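Local coordinates for protein fructokinase (Vibrio cholerae serotype O1, PDB 5EYN) that phosphorylates fructose with ATP as phosphate donor, as a fructokinase of the PfkB carbohydrate kinase family, at residues G65-D70 / L90-V95; T100-L105 / T114-P119; D266-G271 / D290-A295. All coordinates share one frame; numbering follows the deposited sequence.

Contact 1: residues G65-D70 / L90-V95; sequences GRVGND and LHFDPV
Gly65 to Val67 and Leu90 to Phe92 pair in parallel register, joined by three backbone bonds: His91 N to Gly65 O (2.8 Å), Val67 N to His91 O (2.9 Å) and Asp93 N to Val67 O (2.8 Å). Three CA-H...O contacts run beside them: Leu90 CA to Gly65 O, Arg66 CA to His91 O and Phe92 CA to Val67 O. On the Arg66 face, the arginine chain runs extended from CG to NE, and NH1 donates to Asp93 OD1 at 3.0 Å. This salt bridge is bent, 136° at the hydrogen, with the guanidinium and carboxylate planes 59° apart; NE has its own salt bridge to Asp129. Asp93 OD2 accepts from Val95 N two residues on, an Asx turn, and also from His96 N. The strands are the two strands of a right-handed beta-alpha-beta crossover through helix 71-82, with 86-93 the outermost strand of the large Rossmann-like sheet of the ribokinase fold. On the face beneath that helix, Val67 splits its methyls: CG1 meets Leu90 CD1 at 4.0 Å, and CG2 meets Phe92 CD1 at 3.8 Å. The Phe92 ring presents its edge to Gly68 O, 3.3 Å from CD1. Further along, a water accepts from Asn69 N and donates to Asp93 O.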
loop_
_atom_site.group_PDB
_atom_site.type_symbol
_atom_site.label_atom_id
_atom_site.label_comp_id
_atom_site.label_asym_id
_atom_site.label_seq_id
_atom_site.Cartn_x
_atom_site.Cartn_y
_atom_site.Cartn_z
ATOM N N GLY A 65 18.845 -4.765 -5.179
ATOM C CA GLY A 65 17.860 -3.708 -5.133
ATOM C C GLY A 65 17.481 -3.388 -3.705
ATOM O O GLY A 65 18.099 -3.884 -2.757
ATOM N N ARG A 66 16.480 -2.530 -3.557
ATOM C CA ARG A 66 15.972 -2.151 -2.247
ATOM C C ARG A 66 14.498 -2.454 -2.119
ATOM O O ARG A 66 13.708 -2.167 -3.017
ATOM C CB ARG A 66 16.132 -0.660 -1.986
ATOM C CG ARG A 66 17.555 -0.207 -1.886
ATOM C CD ARG A 66 17.683 1.234 -1.452
ATOM N NE ARG A 66 19.095 1.556 -1.363
ATOM C CZ ARG A 66 19.687 2.168 -0.346
ATOM N NH1 ARG A 66 18.993 2.569 0.714
ATOM N NH2 ARG A 66 20.992 2.395 -0.399
ATOM N N VAL A 67 14.146 -3.031 -0.980
ATOM C CA VAL A 67 12.768 -3.051 -0.516
ATOM C C VAL A 67 12.686 -2.285 0.795
ATOM O O VAL A 67 13.684 -1.761 1.277
ATOM C CB VAL A 67 12.252 -4.484 -0.314
ATOM C CG1 VAL A 67 12.093 -5.181 -1.661
ATOM C CG2 VAL A 67 13.164 -5.267 0.633
ATOM N N GLY A 68 11.491 -2.184 1.357
ATOM C CA GLY A 68 11.339 -1.486 2.610
ATOM C C GLY A 68 11.554 -2.381 3.806
ATOM O O GLY A 68 11.419 -3.600 3.712
ATOM N N ASN A 69 11.894 -1.758 4.927
ATOM C CA ASN A 69 11.969 -2.431 6.210
ATOM C C ASN A 69 10.564 -2.540 6.766
ATOM O O ASN A 69 10.157 -1.771 7.640
ATOM C CB ASN A 69 12.864 -1.642 7.158
ATOM C CG ASN A 69 13.132 -2.376 8.446
ATOM O OD1 ASN A 69 12.756 -3.537 8.604
ATOM N ND2 ASN A 69 13.791 -1.703 9.382
ATOM N N ASP A 70 9.818 -3.488 6.213
ATOM C CA ASP A 70 8.421 -3.684 6.550
ATOM C C ASP A 70 8.084 -5.133 6.248
ATOM O O ASP A 70 8.893 -5.852 5.646
ATOM C CB ASP A 70 7.517 -2.714 5.769
ATOM C CG ASP A 70 7.860 -2.641 4.299
ATOM O OD1 ASP A 70 8.152 -1.526 3.814
ATOM O OD2 ASP A 70 7.831 -3.683 3.619
ATOM N N LEU A 90 19.985 -7.707 -1.793
ATOM C CA LEU A 90 18.697 -7.091 -1.546
ATOM C C LEU A 90 18.772 -6.386 -0.207
ATOM O O LEU A 90 18.975 -7.009 0.831
ATOM C CB LEU A 90 17.599 -8.136 -1.515
ATOM C CG LEU A 90 16.213 -7.605 -1.175
ATOM C CD1 LEU A 90 15.754 -6.625 -2.245
ATOM C CD2 LEU A 90 15.239 -8.763 -1.022
ATOM N N HIS A 91 18.642 -5.074 -0.236
ATOM C CA HIS A 91 18.793 -4.274 0.963
ATOM C C HIS A 91 17.477 -3.701 1.392
ATOM O O HIS A 91 16.573 -3.517 0.586
ATOM C CB HIS A 91 19.730 -3.108 0.699
ATOM C CG HIS A 91 21.059 -3.517 0.162
ATOM N ND1 HIS A 91 21.999 -4.174 0.924
ATOM C CD2 HIS A 91 21.601 -3.376 -1.068
ATOM C CE1 HIS A 91 23.070 -4.414 0.188
ATOM N NE2 HIS A 91 22.856 -3.934 -1.024
ATOM N N PHE A 92 17.402 -3.363 2.669
ATOM C CA PHE A 92 16.246 -2.681 3.200
ATOM C C PHE A 92 16.551 -1.203 3.280
ATOM O O PHE A 92 17.514 -0.791 3.937
ATOM C CB PHE A 92 15.898 -3.277 4.563
ATOM C CG PHE A 92 15.553 -4.729 4.484
ATOM C CD1 PHE A 92 14.241 -5.125 4.305
ATOM C CD2 PHE A 92 16.542 -5.694 4.522
ATOM C CE1 PHE A 92 13.914 -6.456 4.202
ATOM C CE2 PHE A 92 16.220 -7.041 4.422
ATOM C CZ PHE A 92 14.904 -7.419 4.259
ATOM N N ASP A 93 15.769 -0.404 2.567
ATOM C CA ASP A 93 15.880 1.044 2.692
ATOM C C ASP A 93 15.437 1.454 4.086
ATOM O O ASP A 93 14.468 0.900 4.622
ATOM C CB ASP A 93 15.007 1.751 1.660
ATOM C CG ASP A 93 15.272 3.236 1.607
ATOM O OD1 ASP A 93 16.219 3.635 0.904
ATOM O OD2 ASP A 93 14.548 4.004 2.274
ATOM N N PRO A 94 16.137 2.428 4.679
ATOM C CA PRO A 94 15.799 2.820 6.051
ATOM C C PRO A 94 14.463 3.553 6.203
ATOM O O PRO A 94 13.903 3.560 7.295
ATOM C CB PRO A 94 16.967 3.736 6.450
ATOM C CG PRO A 94 17.572 4.182 5.171
ATOM C CD PRO A 94 17.375 3.074 4.202
ATOM N N VAL A 95 13.954 4.140 5.129
ATOM C CA VAL A 95 12.831 5.068 5.237
ATOM C C VAL A 95 11.613 4.661 4.406
ATOM O O VAL A 95 10.478 4.761 4.856
ATOM C CB VAL A 95 13.287 6.494 4.814
ATOM C CG1 VAL A 95 12.088 7.422 4.604
ATOM C CG2 VAL A 95 14.258 7.068 5.838
HETATM O O HOH W 1 11.908 1.213 5.004
#

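Contact 2: residues T100-L105 / T114-P119; sequences TVVVDL and TFMVKP. With FRU (beta-D-fructofuranose), chain B.
Val101 and Phe115 are paired in a buried beta hairpin, strands 99-103 and 113-115, at the edge of the small four-stranded sheet that forms the lid of ribokinase-like sugar kinases. They are an antiparallel non-hydrogen-bonded pair, while Val102 and Thr114 form the neighbouring hydrogen-bonded pair: Val102 N donates to Thr114 O and Thr114 N to Val102 O, both at 2.9 Å. A third bond, Met116 N to Thr100 O, carries the pairing one residue past the second strand, and is nearly straight at 161°.

On the sugar side, Val101 and Phe115 lie side by side. With CG2 anti to its carbonyl carbon, Val101 sets that methyl over one face of the phenyl ring, 3.5 Å from Phe115 CD1. Its other methyl, CG1, comes to 3.6 Å from O3 of the bound fructose, and Phe115 CZ stands 3.6 Å from fructose O2, with fructose C1 at the ring edge. The pair thus gives the sugar an apolar wall, while the hydroxyls of the fructose are held by polar groups elsewhere, among them Asp26, Asp30 and Arg176.

The other face belongs to the dimer. Val102 CG2 touches Met116 CG at 3.9 Å, and bends at chi2 and chi3 carry the end of the methionine away from strand 99-103. Thr100 and Met116 pack on Met116 and Thr100 of the second subunit, and Phe115 O accepts from Arg97 of that subunit. Two waters bridge the segments: one accepts from both Thr100 N and Val117 N, and the other donates to Val102 O and lies 2.7 Å from Thr114 OG1.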
loop_
_atom_site.group_PDB
_atom_site.type_symbol
_atom_site.label_atom_id
_atom_site.label_comp_id
_atom_site.label_asym_id
_atom_site.label_seq_id
_atom_site.Cartn_x
_atom_site.Cartn_y
_atom_site.Cartn_z
ATOM N N THR A 100 3.654 -1.832 -3.245
ATOM C CA THR A 100 2.407 -2.541 -3.015
ATOM C C THR A 100 1.479 -2.213 -4.155
ATOM O O THR A 100 1.154 -1.054 -4.379
ATOM C CB THR A 100 1.785 -2.102 -1.692
ATOM O OG1 THR A 100 2.712 -2.337 -0.642
ATOM C CG2 THR A 100 0.517 -2.875 -1.397
ATOM N N VAL A 101 1.055 -3.246 -4.877
ATOM C CA VAL A 101 0.324 -3.060 -6.103
ATOM C C VAL A 101 -1.010 -3.788 -6.005
ATOM O O VAL A 101 -1.075 -4.949 -5.602
ATOM C CB VAL A 101 1.137 -3.604 -7.285
ATOM C CG1 VAL A 101 0.330 -3.594 -8.565
ATOM C CG2 VAL A 101 2.415 -2.800 -7.454
ATOM N N VAL A 102 -2.086 -3.099 -6.350
ATOM C CA VAL A 102 -3.418 -3.703 -6.375
ATOM C C VAL A 102 -3.745 -4.105 -7.809
ATOM O O VAL A 102 -3.634 -3.307 -8.736
ATOM C CB VAL A 102 -4.478 -2.733 -5.832
ATOM C CG1 VAL A 102 -5.863 -3.351 -5.893
ATOM C CG2 VAL A 102 -4.131 -2.334 -4.410
ATOM N N VAL A 103 -4.101 -5.369 -7.995
ATOM C CA VAL A 103 -4.394 -5.898 -9.326
ATOM C C VAL A 103 -5.899 -5.956 -9.615
ATOM O O VAL A 103 -6.679 -6.384 -8.765
ATOM C CB VAL A 103 -3.793 -7.308 -9.485
ATOM C CG1 VAL A 103 -4.059 -7.880 -10.871
ATOM C CG2 VAL A 103 -2.294 -7.299 -9.186
ATOM N N ASP A 104 -6.288 -5.533 -10.817
ATOM C CA ASP A 104 -7.661 -5.687 -11.327
ATOM C C ASP A 104 -7.644 -6.758 -12.412
ATOM O O ASP A 104 -7.086 -6.551 -13.488
ATOM C CB ASP A 104 -8.135 -4.349 -11.908
ATOM C CG ASP A 104 -9.571 -4.384 -12.409
ATOM O OD1 ASP A 104 -10.085 -3.307 -12.792
ATOM O OD2 ASP A 104 -10.190 -5.463 -12.414
ATOM N N LEU A 105 -8.237 -7.913 -12.124
ATOM C CA LEU A 105 -8.214 -9.040 -13.044
ATOM C C LEU A 105 -9.117 -8.865 -14.274
ATOM O O LEU A 105 -9.055 -9.657 -15.202
ATOM C CB LEU A 105 -8.613 -10.301 -12.292
ATOM C CG LEU A 105 -7.683 -10.691 -11.149
ATOM C CD1 LEU A 105 -8.333 -11.776 -10.295
ATOM C CD2 LEU A 105 -6.350 -11.161 -11.711
ATOM N N THR A 114 -2.554 -0.877 -9.962
ATOM C CA THR A 114 -2.518 0.403 -9.275
ATOM C C THR A 114 -1.383 0.367 -8.266
ATOM O O THR A 114 -1.369 -0.484 -7.365
ATOM C CB THR A 114 -3.825 0.674 -8.513
ATOM O OG1 THR A 114 -4.936 0.645 -9.419
ATOM C CG2 THR A 114 -3.777 2.037 -7.822
ATOM N N PHE A 115 -0.434 1.285 -8.411
ATOM C CA PHE A 115 0.711 1.365 -7.521
ATOM C C PHE A 115 0.401 2.221 -6.312
ATOM O O PHE A 115 0.175 3.422 -6.438
ATOM C CB PHE A 115 1.917 1.907 -8.295
ATOM C CG PHE A 115 2.445 0.918 -9.291
ATOM C CD1 PHE A 115 3.549 0.147 -8.999
ATOM C CD2 PHE A 115 1.776 0.697 -10.480
ATOM C CE1 PHE A 115 3.994 -0.810 -9.885
ATOM C CE2 PHE A 115 2.221 -0.251 -11.365
ATOM C CZ PHE A 115 3.324 -1.012 -11.076
ATOM N N MET A 116 0.350 1.604 -5.139
ATOM C CA MET A 116 -0.015 2.335 -3.937
ATOM C C MET A 116 1.143 3.065 -3.274
ATOM O O MET A 116 0.914 4.011 -2.516
ATOM C CB MET A 116 -0.691 1.424 -2.917
ATOM C CG MET A 116 -1.969 0.793 -3.408
ATOM S SD MET A 116 -3.195 1.952 -4.003
ATOM C CE MET A 116 -3.572 2.837 -2.484
ATOM N N VAL A 117 2.370 2.631 -3.547
ATOM C CA VAL A 117 3.546 3.209 -2.901
ATOM C C VAL A 117 4.419 3.854 -3.964
ATOM O O VAL A 117 5.064 3.172 -4.767
ATOM C CB VAL A 117 4.340 2.146 -2.108
ATOM C CG1 VAL A 117 5.513 2.784 -1.391
ATOM C CG2 VAL A 117 3.445 1.430 -1.111
ATOM N N LYS A 118 4.443 5.184 -3.942
ATOM C CA LYS A 118 5.151 5.985 -4.925
ATOM C C LYS A 118 5.756 7.180 -4.202
ATOM O O LYS A 118 5.031 8.014 -3.708
ATOM C CB LYS A 118 4.173 6.491 -5.988
ATOM C CG LYS A 118 3.535 5.366 -6.803
ATOM C CD LYS A 118 2.840 5.873 -8.056
ATOM C CE LYS A 118 1.783 6.896 -7.741
ATOM N NZ LYS A 118 1.047 7.292 -8.970
ATOM N N PRO A 119 7.087 7.269 -4.135
ATOM C CA PRO A 119 8.099 6.323 -4.612
ATOM C C PRO A 119 8.361 5.214 -3.587
ATOM O O PRO A 119 8.578 5.500 -2.412
ATOM C CB PRO A 119 9.334 7.220 -4.782
ATOM C CG PRO A 119 9.166 8.254 -3.710
ATOM C CD PRO A 119 7.699 8.508 -3.606
HETATM C C1 FRU B . 5.605 -4.087 -11.539
HETATM C C2 FRU B . 4.527 -5.122 -11.828
HETATM C C3 FRU B . 4.146 -6.054 -10.696
HETATM C C4 FRU B . 3.899 -7.373 -11.351
HETATM C C5 FRU B . 4.790 -7.291 -12.540
HETATM C C6 FRU B . 4.278 -8.030 -13.752
HETATM O O1 FRU B . 6.842 -4.691 -11.322
HETATM O O2 FRU B . 3.396 -4.410 -12.230
HETATM O O3 FRU B . 3.060 -5.494 -10.021
HETATM O O4 FRU B . 4.250 -8.464 -10.570
HETATM O O5 FRU B . 4.991 -5.926 -12.866
HETATM O O6 FRU B . 5.153 -7.898 -14.845
HETATM O O HOH W 2 3.817 0.717 -5.297
HETATM O O HOH W 3 -5.763 -1.902 -9.977
#

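Contact 3: residues D266-G271 / D290-A295; sequences DAFVGG and DAVKWA. With BEF (beryllium trifluoride ion), chain D; FRU (beta-D-fructofuranose), chain B; ADP (adenosine-5'-diphosphate), chain E.
Ala295, Phe268 and Gly271 carry this helix-helix contact, in which the segments run roughly antiparallel at 146° with their axes 7.7 Å apart at closest approach. The methyl of Ala295 sits over the centre of the Phe268 ring, its CB 3.4 Å from the centroid and only 8° off the normal, a CH-pi contact. The same CB lies 3.2 Å from Phe268 O, so the methyl sits in the corner formed by the ring and the backbone carbonyl of Phe268. Phe268 CG is anti to its backbone N (chi1 -179°), which puts CG beside Ala295, 3.7 Å from its CB. Phe268 CA in turn directs its hydrogen at Ala295 O, 3.4 Å away, and no conventional hydrogen bond links the segments. One turn on, Gly271 has no side chain, and the backbones approach to 4.3 Å between Gly271 CA and Ala295 CA. Val292 CG1 reaches Phe268 CZ obliquely.

Phe268 also meets the nucleotide: ADP O2' lies at the edge of its ring, 3.6 Å from CD1. Near the start of helix 264-278, Asp266 N donates to a fluorine of beryllium trifluoride, and Asp266 OD2 is 2.5 Å from fructose O6 and accepts from Asn49, while Asn174 donates to OD1. Close packing of helices 264-278 and 285-302 thus adjoins the sugar and nucleotide sites; the Gly263-Ala264-Gly265-Asp266 run forms the start of the first helix and is the GAGD anion-hole signature of PfkB kinases.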
loop_
_atom_site.group_PDB
_atom_site.type_symbol
_atom_site.label_atom_id
_atom_site.label_comp_id
_atom_site.label_asym_id
_atom_site.label_seq_id
_atom_site.Cartn_x
_atom_site.Cartn_y
_atom_site.Cartn_z
ATOM N N ASP A 266 7.026 -11.754 -17.765
ATOM C CA ASP A 266 8.243 -11.953 -16.979
ATOM C C ASP A 266 8.655 -13.419 -17.002
ATOM O O ASP A 266 9.841 -13.739 -17.029
ATOM C CB ASP A 266 8.054 -11.487 -15.546
ATOM C CG ASP A 266 7.637 -10.041 -15.454
ATOM O OD1 ASP A 266 8.074 -9.237 -16.329
ATOM O OD2 ASP A 266 6.885 -9.726 -14.504
ATOM N N ALA A 267 7.669 -14.314 -17.003
ATOM C CA ALA A 267 7.939 -15.746 -17.125
ATOM C C ALA A 267 8.620 -16.017 -18.466
ATOM O O ALA A 267 9.570 -16.788 -18.576
ATOM C CB ALA A 267 6.630 -16.522 -17.042
ATOM N N PHE A 268 8.096 -15.375 -19.499
ATOM C CA PHE A 268 8.676 -15.417 -20.835
ATOM C C PHE A 268 10.149 -14.998 -20.801
ATOM O O PHE A 268 11.021 -15.720 -21.271
ATOM C CB PHE A 268 7.860 -14.507 -21.756
ATOM C CG PHE A 268 8.348 -14.469 -23.182
ATOM C CD1 PHE A 268 7.736 -15.235 -24.171
ATOM C CD2 PHE A 268 9.419 -13.674 -23.539
ATOM C CE1 PHE A 268 8.187 -15.185 -25.484
ATOM C CE2 PHE A 268 9.888 -13.645 -24.845
ATOM C CZ PHE A 268 9.267 -14.390 -25.818
ATOM N N VAL A 269 10.425 -13.845 -20.207
ATOM C CA VAL A 269 11.796 -13.373 -20.131
ATOM C C VAL A 269 12.652 -14.345 -19.342
ATOM O O VAL A 269 13.805 -14.609 -19.695
ATOM C CB VAL A 269 11.850 -11.968 -19.499
ATOM C CG1 VAL A 269 13.280 -11.556 -19.176
ATOM C CG2 VAL A 269 11.196 -10.990 -20.424
ATOM N N GLY A 270 12.106 -14.883 -18.259
ATOM C CA GLY A 270 12.843 -15.858 -17.475
ATOM C C GLY A 270 13.272 -17.080 -18.261
ATOM O O GLY A 270 14.419 -17.518 -18.169
ATOM N N GLY A 271 12.363 -17.632 -19.058
ATOM C CA GLY A 271 12.736 -18.763 -19.891
ATOM C C GLY A 271 13.775 -18.393 -20.933
ATOM O O GLY A 271 14.742 -19.135 -21.164
ATOM N N ASP A 290 15.394 -21.575 -29.916
ATOM C CA ASP A 290 15.078 -22.520 -28.844
ATOM C C ASP A 290 14.761 -21.788 -27.531
ATOM O O ASP A 290 13.844 -22.175 -26.798
ATOM C CB ASP A 290 16.254 -23.485 -28.645
ATOM C CG ASP A 290 16.078 -24.373 -27.437
ATOM O OD1 ASP A 290 15.425 -25.419 -27.573
ATOM O OD2 ASP A 290 16.583 -24.035 -26.350
ATOM N N ALA A 291 15.507 -20.732 -27.228
ATOM C CA ALA A 291 15.255 -19.968 -26.005
ATOM C C ALA A 291 13.873 -19.337 -26.032
ATOM O O ALA A 291 13.197 -19.290 -25.005
ATOM C CB ALA A 291 16.318 -18.900 -25.797
ATOM N N VAL A 292 13.440 -18.897 -27.210
ATOM C CA VAL A 292 12.108 -18.315 -27.372
ATOM C C VAL A 292 11.024 -19.393 -27.269
ATOM O O VAL A 292 9.941 -19.137 -26.751
ATOM C CB VAL A 292 11.992 -17.524 -28.688
ATOM C CG1 VAL A 292 10.579 -17.022 -28.933
ATOM C CG2 VAL A 292 12.936 -16.338 -28.654
ATOM N N LYS A 293 11.313 -20.601 -27.726
ATOM C CA LYS A 293 10.371 -21.691 -27.538
ATOM C C LYS A 293 10.153 -21.944 -26.045
ATOM O O LYS A 293 9.022 -22.112 -25.591
ATOM C CB LYS A 293 10.901 -22.950 -28.233
ATOM C CG LYS A 293 10.076 -24.202 -28.030
ATOM C CD LYS A 293 10.661 -25.393 -28.818
ATOM C CE LYS A 293 9.777 -26.636 -28.704
ATOM N NZ LYS A 293 10.311 -27.763 -29.513
ATOM N N TRP A 294 11.236 -21.974 -25.279
ATOM C CA TRP A 294 11.127 -22.083 -23.829
ATOM C C TRP A 294 10.349 -20.905 -23.259
ATOM O O TRP A 294 9.488 -21.077 -22.395
ATOM C CB TRP A 294 12.512 -22.127 -23.182
ATOM C CG TRP A 294 13.176 -23.482 -23.204
ATOM C CD1 TRP A 294 13.352 -24.307 -24.287
ATOM C CD2 TRP A 294 13.749 -24.167 -22.086
ATOM N NE1 TRP A 294 13.999 -25.459 -23.904
ATOM C CE2 TRP A 294 14.251 -25.398 -22.559
ATOM C CE3 TRP A 294 13.895 -23.856 -20.733
ATOM C CZ2 TRP A 294 14.880 -26.312 -21.723
ATOM C CZ3 TRP A 294 14.507 -24.765 -19.902
ATOM C CH2 TRP A 294 15.000 -25.978 -20.400
ATOM N N ALA A 295 10.683 -19.695 -23.707
ATOM C CA ALA A 295 10.019 -18.488 -23.237
ATOM C C ALA A 295 8.503 -18.567 -23.420
ATOM O O ALA A 295 7.729 -18.248 -22.512
ATOM C CB ALA A 295 10.576 -17.277 -23.977
HETATM BE BE BEF D . 3.599 -9.024 -17.648
HETATM F F1 BEF D . 2.221 -9.214 -16.984
HETATM F F2 BEF D . 4.754 -9.758 -16.901
HETATM F F3 BEF D . 4.055 -7.582 -17.567
HETATM C C1 FRU B . 5.605 -4.087 -11.539
HETATM C C2 FRU B . 4.527 -5.122 -11.828
HETATM C C3 FRU B . 4.146 -6.054 -10.696
HETATM C C4 FRU B . 3.899 -7.373 -11.351
HETATM C C5 FRU B . 4.790 -7.291 -12.540
HETATM C C6 FRU B . 4.278 -8.030 -13.752
HETATM O O1 FRU B . 6.842 -4.691 -11.322
HETATM O O2 FRU B . 3.396 -4.410 -12.230
HETATM O O3 FRU B . 3.060 -5.494 -10.021
HETATM O O4 FRU B . 4.250 -8.464 -10.570
HETATM O O5 FRU B . 4.991 -5.926 -12.866
HETATM O O6 FRU B . 5.153 -7.898 -14.845
HETATM P PB ADP E . 2.245 -10.305 -19.225
HETATM O O1B ADP E . 3.060 -10.726 -18.031
HETATM O O2B ADP E . 2.487 -8.847 -19.545
HETATM O O3B ADP E . 0.786 -10.521 -18.909
HETATM P PA ADP E . 1.803 -11.320 -21.782
HETATM O O1A ADP E . 0.406 -11.621 -21.266
HETATM O O2A ADP E . 1.755 -9.950 -22.421
HETATM O O3A ADP E . 2.670 -11.208 -20.467
HETATM O "O5'" ADP E . 2.297 -12.363 -22.894
HETATM C "C5'" ADP E . 3.621 -12.762 -22.970
HETATM C "C4'" ADP E . 3.850 -14.189 -23.410
HETATM O "O4'" ADP E . 3.098 -15.070 -22.606
HETATM C "C3'" ADP E . 3.517 -14.499 -24.826
HETATM O "O3'" ADP E . 4.571 -14.169 -25.680
HETATM C "C2'" ADP E . 3.304 -15.957 -24.763
HETATM O "O2'" ADP E . 4.478 -16.674 -24.705
HETATM C "C1'" ADP E . 2.642 -16.091 -23.450
HETATM N N9 ADP E . 1.209 -16.024 -23.499
HETATM C C8 ADP E . 0.415 -15.000 -23.137
HETATM N N7 ADP E . -0.857 -15.331 -23.299
HETATM C C5 ADP E . -0.920 -16.577 -23.768
HETATM C C6 ADP E . -1.938 -17.451 -24.114
HETATM N N6 ADP E . -3.310 -17.063 -24.018
HETATM N N1 ADP E . -1.628 -18.665 -24.559
HETATM C C2 ADP E . -0.359 -19.095 -24.672
HETATM N N3 ADP E . 0.667 -18.275 -24.345
HETATM C C4 ADP E . 0.401 -17.039 -23.899
#

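All three contacts are largely buried, but contact 3 lies deepest, its centre about 11 Å from that of the chain, against about 17 Å for contact 2, which faces the second subunit, and about 20 Å for contact 1, which includes exposed residues. Contact 1 joins the edge strand of the large sheet to its neighbour, contact 2 the hairpin of the small lid sheet, and contact 3 two helices. Contacts 1 and 2 rest on backbone hydrogen bonds, contact 1 adding a salt bridge; contact 3 relies on apolar, close-backbone packing. Contacts 2 and 3, 26 Å apart between centres, both reach the fructose: one with apolar groups, the other with a carboxylate.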